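Local coordinates for PtLCIB4 H88A mutant (Phaeodactylum tricornutum, PDB 5B5Z), which binds zinc as a homologue of the limiting CO2-inducible protein LCIB and, in native form, probably interconverts carbon dioxide and bicarbonate like other beta-carbonic anhydrases, at residues 59-64 with 136-141; 142-147 with 183-188; 66-71 with 78-83; 19-24 with 116-121; 23-28 with 244-249. All blocks are in the same frame, centred on the assembly; numbering follows the deposited sequence.

From the N terminus, helix 16-24 starts two contacts. Contact 4 ties it to the end of strand 107-117, and contact 5, which shares K23 and A24 with it, ties the turn after the helix to strand 238-247 and closes the longest loop. Contact 1, from the loop after strand 52-57 to the start of helix 140-154, crosses contact 4 and lies within the span of contact 5. Contact 3 is a short closure of helix 65-75 on strand 79-80, inside the loops of contacts 1, 4 and 5. Contact 2 follows contact 1 in series, still within contact 5, and joins helices 140-154 and 183-192 beside the zinc site.

Contact 1. Residues 59-64 with 136-141; sequences CSDEVT and GACCGS. With ZN (zinc ion), chain C.
C59 and C139 meet through a zinc ion rather than by direct bonding. Each SG coordinates the metal at 2.3 Å, and the two sulfurs, C59 SG and C139 SG, are 3.9 Å apart. H115 supplies the third protein ligand and a water the fourth, 1.9 Å from the zinc: the Cys-His-Cys set of beta-carbonic anhydrases. C59 has its SG anti to the backbone N (chi1 -174°), and a nearly straight N-H bond from D61 N, 3.5 Å from C59 SG (173°), holds that sulfur from the metal's second shell. C139 follows a cis peptide bond and is the N-cap of the next helix; its SG also accepts from a backbone N just past the segment, so each zinc-bound sulfur also accepts an N-H, which would probably draw off some of its negative charge. C138 SG lies 3.9 Å from V63 CG2 and close to the D61 carboxylate. That carboxylate takes a short bond from the zinc-bound water to D61 OD2 (2.6 Å) and is also salt-bridged to R129, an Asp-Arg pair like that of other beta-carbonic anhydrases. D61 OD1, meanwhile, accepts from V63 N in an Asx turn, with the N-H coming from above the carboxylate plane, which limits rotation of the group. The site lies where the loop after strand 52-57 faces the first turn of helix 140-154. Strand 107-117 brings in H115 beside both segments, and N247 of strand 238-247 packs against V63 and C138.

Contact 2. Residues 142-147 with 183-188; sequences AVAAAQ and AQQGYV
CG of Q185 is anti to the backbone N (chi1 -175°), and a bend at the next bond (chi2 63°) swings its amide round to the helix carrying A144 and A145. NE2 does the touching: it lies 3.6 Å from A145 N and 3.8 Å from A144 CB, without a hydrogen bond to either residue. One turn along, V188 brings CG1, likewise anti to its N, against the methyl of A145, and the carbons A145 CB and V188 CG1 meet at 3.6 Å. This is a helix-helix packing in which alanines line the contacting face of helix 140-154, the axes of the two short segments passing 9.7 Å apart at a crossing angle of -58°. It belongs to the helical layer next to the metal, the Q185 side chain being about 8 Å from the zinc ion. Both ends of the amide are held by S141, OE1 accepting from its OG and NE2 reaching its backbone O, so the amide is gripped at the first turn of helix 140-154. A142, V143 and A146 face L209 or M206 of helix 205-228, while A145 also touches R189 and L192. Q185 packs on T93 of the second subunit.

Contact 3. Residues 66-71 with 78-83; sequences PLEQDF and HFTMGG
E68 reaches from helix 65-75 across to the imidazole of H78. Its CB lies 4.1 Å from H78 CE1, and CG, anti to the carbonyl carbon (chi1 -59°), carries an extended chain over to the ring. There CD comes within 3.6 Å of H78 NE2, the carboxylate and ring planes being 55° apart and the side chains crossing at about a right angle. At the tip, E68 OE1 takes a hydrogen bond from a water at 2.6 Å, and this water, in plane at the imidazole edge, is hydrogen-bonded to H78 NE2 at 3.0 Å. The water thus bridges carboxylate and ring, which also touch directly but without a hydrogen bond. OE1 also forms a salt bridge with R65, while OE2 accepts from T56 OG1 and lies 4.3 Å from T80 CG2. With an alanine here, R65 would probably be left without its carboxylate mate and the water would lose its hold on the helix side. H78 O is hydrogen-bonded to R65 of the second subunit, placing the contact at the dimer interface. Strands 52-57 and 79-80, parallel and paired, make a beta-alpha-beta crossover with helix 65-75, in which this contact joins the helix to the chain entering the second strand.

Contact 4. Residues 19-24 with 116-121; sequences TAVKKA and VGVSWE
The N-terminal helix 16-24 packs over the end of strand 107-117, and the hydrophobic patch between them is made by A20 and V21 of the helix with V118 of the segment leaving the strand. V118 sets its two methyls against different partners. CG1 lies between the backbone N and the carbonyl carbon (chi1 60°) and meets V21 CG2 at 3.9 Å, the two valine side chains crossing at about a right angle. The other branch, V118 CG2, comes over A20 CB at a looser 4.3 Å. With no hydrogen bond between the segments, only methyl groups make this contact. V118 and V21 both also rest on I246 of the neighbouring strand 238-247, and V118 touches W124 and T248, so the valine pair is enclosed from several directions. Beyond it the chain bends in an ST turn, where S119 OG accepts from E121 N at 3.2 Å with a bent N-H angle of 135°, and the same oxygen takes a bond from K123 N. S119 O is held in turn by T17 OG1 of helix 16-24, which adds a polar tie beside the valines. E121 folds back so that its CG lies over the W120 ring, 3.4 Å above the plane. Strand 107-117 pairs in parallel with strand 238-247; the N-terminal helix thus covers the chain leaving the parallel strand pair of this alpha/beta fold, on the strand that carries the zinc ligand H115.

Contact 5. Residues 23-28 with 244-249; sequences KAFPDA and IQINTP
The ring of F25, just after helix 16-24, lies against I244 and I246 on one face of strand 238-247, part of the central mixed sheet of this alpha/beta fold. The two isoleucines are two residues apart on the strand and both send their CD1 methyls at the aromatic ring, but at different angles and over different atoms. I246 is oblique to the phenylalanine side chain, its CD1 lying 3.6 Å from F25 CD2 and 4.1 Å from F25 CG. I244 crosses it at about a right angle and reaches the ring from the same side, nearer F25 CE1, with its CD1 4.0 Å away. CG of F25 is anti to the carbonyl carbon (chi1 -55°), which turns the ring from the end of the helix toward the strand. Neighbouring groups complete the surroundings: the ring also meets W124 with planes at about 80°, and it touches V207 of helix 205-228 and V257 of strand 255-264. Shortening F25 to an alanine is likely to open a gap beside the I244 and I246 methyls and leave W124 without its ring partner. On the strand's opposite face N247 points the other way, and its OD1 accepts from ND1 of H115, the zinc ligand, in that ligand's second shell. F25 also begins a type I turn ending at A28, closed by a backbone hydrogen bond from A28 N to F25 O at 3.1 Å.

Contact 1. Residues 59-64 with 136-141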
# COMPACT_ATOMS: atom_id res chain seq x y z
N CYS A 59 2.02 1.09 7.59
CA CYS A 59 2.93 0.01 7.21
C CYS A 59 2.23 -1.01 6.30
O CYS A 59 1.01 -1.25 6.42
CB CYS A 59 3.50 -0.71 8.45
SG CYS A 59 4.77 -1.95 8.04
N SER A 60 3.01 -1.59 5.41
CA SER A 60 2.52 -2.60 4.49
C SER A 60 2.05 -3.88 5.20
O SER A 60 1.32 -4.67 4.62
CB SER A 60 3.62 -2.90 3.49
OG SER A 60 4.86 -3.00 4.16
N ASP A 61 2.49 -4.08 6.44
CA ASP A 61 2.05 -5.21 7.28
C ASP A 61 0.52 -5.40 7.28
O ASP A 61 -0.23 -4.43 7.41
CB ASP A 61 2.57 -4.95 8.71
CG ASP A 61 2.53 -6.17 9.61
OD1 ASP A 61 1.63 -7.04 9.45
OD2 ASP A 61 3.38 -6.22 10.54
N GLU A 62 0.06 -6.65 7.13
CA GLU A 62 -1.38 -6.94 7.12
C GLU A 62 -2.10 -6.46 8.38
O GLU A 62 -3.28 -6.16 8.35
CB GLU A 62 -1.65 -8.44 6.93
CG GLU A 62 -1.04 -9.35 8.00
CD GLU A 62 -1.91 -9.53 9.24
OE1 GLU A 62 -1.42 -10.11 10.24
OE2 GLU A 62 -3.09 -9.12 9.23
N VAL A 63 -1.39 -6.39 9.51
CA VAL A 63 -2.05 -6.01 10.76
C VAL A 63 -2.52 -4.55 10.78
O VAL A 63 -3.28 -4.17 11.67
CB VAL A 63 -1.15 -6.25 12.00
CG1 VAL A 63 -0.80 -7.72 12.11
CG2 VAL A 63 0.10 -5.38 11.96
N THR A 64 -2.10 -3.74 9.82
CA THR A 64 -2.50 -2.34 9.83
C THR A 64 -3.81 -2.13 9.07
O THR A 64 -4.43 -1.07 9.17
CB THR A 64 -1.39 -1.42 9.26
OG1 THR A 64 -1.24 -1.69 7.87
CG2 THR A 64 -0.06 -1.65 9.97
N GLY A 136 6.32 -13.14 15.79
CA GLY A 136 7.44 -12.39 15.26
C GLY A 136 7.27 -10.91 15.53
O GLY A 136 6.32 -10.49 16.19
N ALA A 137 8.20 -10.11 15.01
CA ALA A 137 8.26 -8.69 15.31
C ALA A 137 7.10 -7.91 14.69
O ALA A 137 6.60 -8.25 13.62
CB ALA A 137 9.58 -8.12 14.84
N CYS A 138 6.71 -6.84 15.37
CA CYS A 138 5.67 -5.93 14.90
C CYS A 138 5.94 -4.57 15.54
O CYS A 138 5.70 -4.41 16.73
CB CYS A 138 4.28 -6.45 15.27
SG CYS A 138 2.89 -5.51 14.65
N CYS A 139 6.44 -3.57 14.81
CA CYS A 139 6.70 -3.55 13.38
C CYS A 139 8.00 -4.25 12.96
O CYS A 139 9.06 -3.83 13.36
CB CYS A 139 6.73 -2.07 12.99
SG CYS A 139 7.09 -1.76 11.21
N GLY A 140 7.92 -5.28 12.13
CA GLY A 140 9.11 -6.00 11.68
C GLY A 140 10.18 -5.12 11.04
O GLY A 140 11.37 -5.22 11.36
N SER A 141 9.75 -4.27 10.12
CA SER A 141 10.65 -3.36 9.44
C SER A 141 11.37 -2.43 10.41
O SER A 141 12.59 -2.27 10.33
CB SER A 141 9.89 -2.54 8.38
OG SER A 141 10.68 -1.46 7.92
ZN ZN C . 5.28 -2.67 10.13
O HOH W 1 5.41 -4.58 10.33

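Contact 2. Residues 142-147 with 183-188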
# COMPACT_ATOMS: atom_id res chain seq x y z
N ALA A 142 10.62 -1.78 11.29
CA ALA A 142 11.22 -0.84 12.23
C ALA A 142 12.19 -1.55 13.18
O ALA A 142 13.25 -1.02 13.51
CB ALA A 142 10.16 -0.10 13.01
N VAL A 143 11.82 -2.74 13.64
CA VAL A 143 12.65 -3.47 14.59
C VAL A 143 13.98 -3.87 13.96
O VAL A 143 15.04 -3.70 14.58
CB VAL A 143 11.92 -4.72 15.15
CG1 VAL A 143 12.90 -5.63 15.88
CG2 VAL A 143 10.79 -4.30 16.08
N ALA A 144 13.93 -4.36 12.72
CA ALA A 144 15.15 -4.69 11.98
C ALA A 144 16.03 -3.46 11.77
O ALA A 144 17.26 -3.52 11.92
CB ALA A 144 14.79 -5.34 10.63
N ALA A 145 15.41 -2.35 11.40
CA ALA A 145 16.15 -1.11 11.19
C ALA A 145 16.77 -0.64 12.50
O ALA A 145 17.91 -0.21 12.52
CB ALA A 145 15.26 -0.02 10.61
N ALA A 146 15.99 -0.71 13.58
CA ALA A 146 16.48 -0.29 14.89
C ALA A 146 17.73 -1.08 15.30
O ALA A 146 18.71 -0.51 15.78
CB ALA A 146 15.39 -0.45 15.94
N GLN A 147 17.67 -2.40 15.11
CA GLN A 147 18.80 -3.26 15.42
C GLN A 147 20.04 -2.82 14.66
O GLN A 147 21.12 -2.66 15.24
CB GLN A 147 18.47 -4.73 15.11
CG GLN A 147 17.57 -5.37 16.15
CD GLN A 147 16.92 -6.66 15.69
OE1 GLN A 147 16.89 -6.97 14.49
NE2 GLN A 147 16.39 -7.43 16.64
N ALA A 183 15.31 -1.18 -1.54
CA ALA A 183 15.56 0.23 -1.27
C ALA A 183 14.74 0.80 -0.11
O ALA A 183 15.23 1.65 0.64
CB ALA A 183 15.32 1.05 -2.53
N GLN A 184 13.50 0.35 0.06
CA GLN A 184 12.69 0.86 1.16
C GLN A 184 13.29 0.61 2.53
O GLN A 184 13.33 1.50 3.38
CB GLN A 184 11.27 0.26 1.11
CG GLN A 184 10.28 1.27 0.59
CD GLN A 184 8.86 0.78 0.47
OE1 GLN A 184 8.35 0.01 1.28
NE2 GLN A 184 8.18 1.27 -0.56
N GLN A 185 13.78 -0.60 2.77
CA GLN A 185 14.30 -0.89 4.09
C GLN A 185 15.56 -0.06 4.33
O GLN A 185 15.83 0.32 5.45
CB GLN A 185 14.60 -2.38 4.26
CG GLN A 185 15.04 -2.77 5.66
CD GLN A 185 13.99 -2.51 6.73
OE1 GLN A 185 12.82 -2.23 6.43
NE2 GLN A 185 14.40 -2.61 7.99
N GLY A 186 16.31 0.23 3.27
CA GLY A 186 17.48 1.08 3.38
C GLY A 186 17.06 2.49 3.79
O GLY A 186 17.72 3.13 4.60
N TYR A 187 15.96 2.96 3.22
CA TYR A 187 15.42 4.26 3.59
C TYR A 187 14.96 4.27 5.05
O TYR A 187 15.12 5.27 5.75
CB TYR A 187 14.26 4.66 2.66
CG TYR A 187 14.67 5.05 1.25
CD1 TYR A 187 15.78 5.86 1.01
CD2 TYR A 187 13.93 4.61 0.15
CE1 TYR A 187 16.14 6.21 -0.28
CE2 TYR A 187 14.29 4.95 -1.15
CZ TYR A 187 15.39 5.76 -1.36
OH TYR A 187 15.75 6.10 -2.64
N VAL A 188 14.36 3.18 5.51
CA VAL A 188 13.92 3.12 6.91
C VAL A 188 15.13 3.22 7.84
O VAL A 188 15.09 3.95 8.84
CB VAL A 188 13.13 1.82 7.20
CG1 VAL A 188 12.81 1.70 8.70
CG2 VAL A 188 11.86 1.77 6.34

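Contact 3. Residues 66-71 with 78-83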
# COMPACT_ATOMS: atom_id res chain seq x y z
N PRO A 66 -6.98 -3.08 9.54
CA PRO A 66 -8.25 -2.69 10.18
C PRO A 66 -8.49 -1.19 10.29
O PRO A 66 -9.63 -0.74 10.18
CB PRO A 66 -8.12 -3.31 11.58
CG PRO A 66 -7.27 -4.51 11.35
CD PRO A 66 -6.24 -4.05 10.37
N LEU A 67 -7.43 -0.42 10.49
CA LEU A 67 -7.56 1.03 10.58
C LEU A 67 -8.00 1.65 9.25
O LEU A 67 -8.85 2.54 9.22
CB LEU A 67 -6.22 1.64 11.04
CG LEU A 67 -6.20 3.15 11.26
CD1 LEU A 67 -7.26 3.58 12.23
CD2 LEU A 67 -4.82 3.62 11.70
N GLU A 68 -7.44 1.15 8.16
CA GLU A 68 -7.84 1.60 6.83
C GLU A 68 -9.29 1.24 6.55
O GLU A 68 -10.03 2.05 5.98
CB GLU A 68 -6.95 0.97 5.75
CG GLU A 68 -5.49 1.32 5.93
CD GLU A 68 -4.63 0.79 4.81
OE1 GLU A 68 -4.95 -0.31 4.29
OE2 GLU A 68 -3.66 1.49 4.43
N GLN A 69 -9.69 0.03 6.94
CA GLN A 69 -11.07 -0.42 6.75
C GLN A 69 -12.04 0.44 7.56
O GLN A 69 -13.10 0.80 7.07
CB GLN A 69 -11.21 -1.89 7.12
CG GLN A 69 -10.55 -2.83 6.13
CD GLN A 69 -10.59 -4.27 6.59
OE1 GLN A 69 -11.18 -4.59 7.63
NE2 GLN A 69 -9.99 -5.16 5.81
N ASP A 70 -11.67 0.78 8.79
CA ASP A 70 -12.57 1.55 9.64
C ASP A 70 -12.80 2.97 9.12
O ASP A 70 -13.93 3.47 9.11
CB ASP A 70 -12.03 1.59 11.07
CG ASP A 70 -12.09 0.23 11.75
OD1 ASP A 70 -12.84 -0.66 11.29
OD2 ASP A 70 -11.37 0.05 12.77
N PHE A 71 -11.75 3.63 8.65
CA PHE A 71 -11.94 4.94 8.01
C PHE A 71 -12.60 4.81 6.64
O PHE A 71 -13.31 5.70 6.20
CB PHE A 71 -10.60 5.68 7.88
CG PHE A 71 -10.24 6.49 9.10
CD1 PHE A 71 -10.94 7.67 9.38
CD2 PHE A 71 -9.23 6.10 9.94
CE1 PHE A 71 -10.62 8.43 10.49
CE2 PHE A 71 -8.91 6.87 11.06
CZ PHE A 71 -9.62 8.02 11.33
N HIS A 78 -9.49 4.32 -0.53
CA HIS A 78 -8.39 5.22 -0.22
C HIS A 78 -7.20 5.07 -1.15
O HIS A 78 -6.97 4.00 -1.72
CB HIS A 78 -7.91 4.97 1.20
CG HIS A 78 -7.32 3.60 1.40
ND1 HIS A 78 -8.10 2.47 1.52
CD2 HIS A 78 -6.04 3.19 1.51
CE1 HIS A 78 -7.32 1.42 1.68
NE2 HIS A 78 -6.06 1.83 1.67
N PHE A 79 -6.44 6.16 -1.28
CA PHE A 79 -5.11 6.15 -1.86
C PHE A 79 -4.12 5.65 -0.83
O PHE A 79 -4.22 6.01 0.34
CB PHE A 79 -4.69 7.56 -2.30
CG PHE A 79 -4.98 7.87 -3.74
CD1 PHE A 79 -6.25 8.24 -4.14
CD2 PHE A 79 -3.96 7.84 -4.70
CE1 PHE A 79 -6.52 8.56 -5.48
CE2 PHE A 79 -4.23 8.14 -6.03
CZ PHE A 79 -5.51 8.50 -6.41
N THR A 80 -3.14 4.86 -1.23
CA THR A 80 -2.08 4.54 -0.28
C THR A 80 -0.80 5.30 -0.60
O THR A 80 -0.45 5.56 -1.76
CB THR A 80 -1.81 3.04 -0.23
OG1 THR A 80 -1.45 2.58 -1.53
CG2 THR A 80 -3.06 2.30 0.21
N MET A 81 -0.13 5.74 0.45
CA MET A 81 1.11 6.46 0.31
C MET A 81 2.24 5.73 1.02
O MET A 81 3.39 6.11 0.91
CB MET A 81 0.98 7.87 0.91
CG MET A 81 0.19 8.84 0.06
SD MET A 81 1.28 9.58 -1.18
CE MET A 81 2.50 10.48 -0.18
N GLY A 82 1.88 4.69 1.77
CA GLY A 82 2.81 4.08 2.72
C GLY A 82 3.76 3.05 2.10
O GLY A 82 4.00 3.02 0.89
N GLY A 83 4.30 2.21 2.97
CA GLY A 83 5.33 1.25 2.58
C GLY A 83 5.88 0.72 3.88
O GLY A 83 5.22 0.86 4.89
O HOH W 2 -3.89 -0.20 1.87

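Contact 4. Residues 19-24 with 116-121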
# COMPACT_ATOMS: atom_id res chain seq x y z
N THR A 19 -3.88 -2.79 30.13
CA THR A 19 -3.09 -2.08 31.13
C THR A 19 -1.77 -1.58 30.54
O THR A 19 -1.38 -0.43 30.74
CB THR A 19 -2.79 -2.99 32.34
OG1 THR A 19 -4.02 -3.23 33.04
CG2 THR A 19 -1.78 -2.33 33.28
N ALA A 20 -1.09 -2.46 29.81
CA ALA A 20 0.17 -2.11 29.18
C ALA A 20 -0.02 -0.92 28.23
O ALA A 20 0.78 0.01 28.23
CB ALA A 20 0.73 -3.29 28.43
N VAL A 21 -1.09 -0.96 27.45
CA VAL A 21 -1.37 0.09 26.47
C VAL A 21 -1.56 1.44 27.15
O VAL A 21 -0.96 2.43 26.73
CB VAL A 21 -2.63 -0.24 25.62
CG1 VAL A 21 -3.08 1.00 24.83
CG2 VAL A 21 -2.33 -1.43 24.70
N LYS A 22 -2.39 1.48 28.19
CA LYS A 22 -2.72 2.73 28.88
C LYS A 22 -1.54 3.21 29.74
O LYS A 22 -1.38 4.42 29.96
CB LYS A 22 -3.98 2.56 29.73
CG LYS A 22 -5.26 2.32 28.92
CD LYS A 22 -5.40 3.35 27.80
CE LYS A 22 -6.71 3.17 27.04
NZ LYS A 22 -7.89 3.41 27.93
N LYS A 23 -0.70 2.28 30.16
CA LYS A 23 0.48 2.62 30.94
C LYS A 23 1.44 3.47 30.12
O LYS A 23 1.95 4.49 30.59
CB LYS A 23 1.19 1.34 31.42
CG LYS A 23 1.56 1.29 32.89
CD LYS A 23 2.51 0.13 33.17
CE LYS A 23 3.52 0.53 34.26
NZ LYS A 23 4.23 -0.67 34.78
N ALA A 24 1.64 3.09 28.86
CA ALA A 24 2.63 3.76 28.03
C ALA A 24 1.99 4.90 27.24
O ALA A 24 2.64 5.91 26.95
CB ALA A 24 3.30 2.76 27.08
N VAL A 116 2.89 -0.69 16.24
CA VAL A 116 3.60 -1.57 17.16
C VAL A 116 2.62 -2.61 17.69
O VAL A 116 1.46 -2.30 17.95
CB VAL A 116 4.22 -0.77 18.32
CG1 VAL A 116 3.16 -0.00 19.11
CG2 VAL A 116 5.03 -1.69 19.22
N GLY A 117 3.09 -3.85 17.81
CA GLY A 117 2.30 -4.91 18.39
C GLY A 117 2.43 -4.94 19.90
O GLY A 117 3.47 -4.59 20.45
N VAL A 118 1.35 -5.33 20.57
CA VAL A 118 1.43 -5.58 22.00
C VAL A 118 0.73 -6.92 22.23
O VAL A 118 -0.34 -7.16 21.69
CB VAL A 118 0.81 -4.44 22.84
CG1 VAL A 118 -0.67 -4.24 22.51
CG2 VAL A 118 1.03 -4.72 24.34
N SER A 119 1.37 -7.81 22.99
CA SER A 119 0.91 -9.19 23.08
C SER A 119 -0.12 -9.38 24.18
O SER A 119 -0.42 -8.46 24.94
CB SER A 119 2.08 -10.14 23.31
OG SER A 119 2.62 -9.99 24.61
N TRP A 120 -0.65 -10.59 24.27
CA TRP A 120 -1.59 -10.93 25.33
C TRP A 120 -0.91 -10.81 26.70
O TRP A 120 -1.59 -10.59 27.70
CB TRP A 120 -2.15 -12.34 25.13
CG TRP A 120 -1.12 -13.43 25.28
CD1 TRP A 120 -0.12 -13.74 24.41
CD2 TRP A 120 -0.99 -14.34 26.39
NE1 TRP A 120 0.62 -14.79 24.90
CE2 TRP A 120 0.11 -15.18 26.11
CE3 TRP A 120 -1.70 -14.53 27.58
CZ2 TRP A 120 0.51 -16.19 26.98
CZ3 TRP A 120 -1.29 -15.53 28.44
CH2 TRP A 120 -0.20 -16.35 28.14
N GLU A 121 0.42 -10.91 26.74
CA GLU A 121 1.18 -10.76 27.98
C GLU A 121 1.65 -9.33 28.25
O GLU A 121 2.41 -9.10 29.20
CB GLU A 121 2.42 -11.67 27.98
CG GLU A 121 2.16 -13.16 27.97
CD GLU A 121 3.35 -13.92 27.38
OE1 GLU A 121 4.51 -13.54 27.67
OE2 GLU A 121 3.14 -14.88 26.61

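Contact 5. Residues 23-28 with 244-249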
# COMPACT_ATOMS: atom_id res chain seq x y z
N LYS A 23 -0.70 2.28 30.16
CA LYS A 23 0.48 2.62 30.94
C LYS A 23 1.44 3.47 30.12
O LYS A 23 1.95 4.49 30.59
CB LYS A 23 1.19 1.34 31.42
CG LYS A 23 1.56 1.29 32.89
CD LYS A 23 2.51 0.13 33.17
CE LYS A 23 3.52 0.53 34.26
NZ LYS A 23 4.23 -0.67 34.78
N ALA A 24 1.64 3.09 28.86
CA ALA A 24 2.63 3.76 28.03
C ALA A 24 1.99 4.90 27.24
O ALA A 24 2.64 5.91 26.95
CB ALA A 24 3.30 2.76 27.08
N PHE A 25 0.72 4.72 26.89
CA PHE A 25 -0.02 5.66 26.05
C PHE A 25 -1.39 5.97 26.67
O PHE A 25 -2.40 5.41 26.26
CB PHE A 25 -0.18 5.09 24.62
CG PHE A 25 1.13 4.72 23.98
CD1 PHE A 25 1.96 5.70 23.48
CD2 PHE A 25 1.54 3.39 23.91
CE1 PHE A 25 3.18 5.38 22.92
CE2 PHE A 25 2.76 3.06 23.34
CZ PHE A 25 3.58 4.06 22.84
N PRO A 26 -1.43 6.85 27.68
CA PRO A 26 -2.64 7.11 28.46
C PRO A 26 -3.78 7.62 27.60
O PRO A 26 -4.94 7.42 27.96
CB PRO A 26 -2.22 8.21 29.43
CG PRO A 26 -0.78 8.15 29.47
CD PRO A 26 -0.26 7.54 28.23
N ASP A 27 -3.44 8.29 26.50
CA ASP A 27 -4.44 8.96 25.68
C ASP A 27 -4.88 8.11 24.49
O ASP A 27 -5.61 8.60 23.64
CB ASP A 27 -3.91 10.32 25.19
CG ASP A 27 -2.56 10.22 24.48
OD1 ASP A 27 -1.79 9.26 24.71
OD2 ASP A 27 -2.22 11.15 23.72
N ALA A 28 -4.46 6.85 24.44
CA ALA A 28 -4.83 5.98 23.30
C ALA A 28 -6.34 5.85 23.14
O ALA A 28 -7.07 5.74 24.12
CB ALA A 28 -4.20 4.62 23.46
N ILE A 244 0.41 6.84 16.37
CA ILE A 244 0.93 5.50 16.57
C ILE A 244 -0.20 4.49 16.65
O ILE A 244 -1.07 4.58 17.51
CB ILE A 244 1.78 5.41 17.88
CG1 ILE A 244 2.91 6.44 17.82
CG2 ILE A 244 2.28 3.97 18.06
CD1 ILE A 244 3.62 6.62 19.12
N GLN A 245 -0.18 3.55 15.71
CA GLN A 245 -1.15 2.49 15.63
C GLN A 245 -0.72 1.34 16.55
O GLN A 245 0.42 0.87 16.47
CB GLN A 245 -1.25 2.06 14.15
CG GLN A 245 -2.13 0.91 13.84
CD GLN A 245 -2.22 0.72 12.33
OE1 GLN A 245 -1.33 1.14 11.56
NE2 GLN A 245 -3.29 0.07 11.90
N ILE A 246 -1.61 0.91 17.43
CA ILE A 246 -1.27 -0.17 18.36
C ILE A 246 -2.06 -1.42 18.02
O ILE A 246 -3.29 -1.44 18.11
CB ILE A 246 -1.52 0.26 19.82
CG1 ILE A 246 -0.63 1.47 20.15
CG2 ILE A 246 -1.24 -0.90 20.77
CD1 ILE A 246 -0.84 2.02 21.57
N ASN A 247 -1.36 -2.45 17.57
CA ASN A 247 -1.99 -3.68 17.12
C ASN A 247 -2.06 -4.70 18.26
O ASN A 247 -1.03 -5.14 18.78
CB ASN A 247 -1.24 -4.25 15.92
CG ASN A 247 -1.13 -3.25 14.79
OD1 ASN A 247 -0.04 -2.91 14.35
ND2 ASN A 247 -2.26 -2.74 14.37
N THR A 248 -3.27 -5.08 18.62
CA THR A 248 -3.52 -5.91 19.79
C THR A 248 -3.99 -7.31 19.37
O THR A 248 -4.32 -7.52 18.20
CB THR A 248 -4.57 -5.26 20.68
OG1 THR A 248 -5.77 -5.11 19.92
CG2 THR A 248 -4.09 -3.88 21.16
N PRO A 249 -4.03 -8.27 20.31
CA PRO A 249 -4.58 -9.59 19.97
C PRO A 249 -5.99 -9.54 19.37
O PRO A 249 -6.71 -8.55 19.54
CB PRO A 249 -4.57 -10.32 21.31
CG PRO A 249 -3.42 -9.71 22.05
CD PRO A 249 -3.48 -8.25 21.68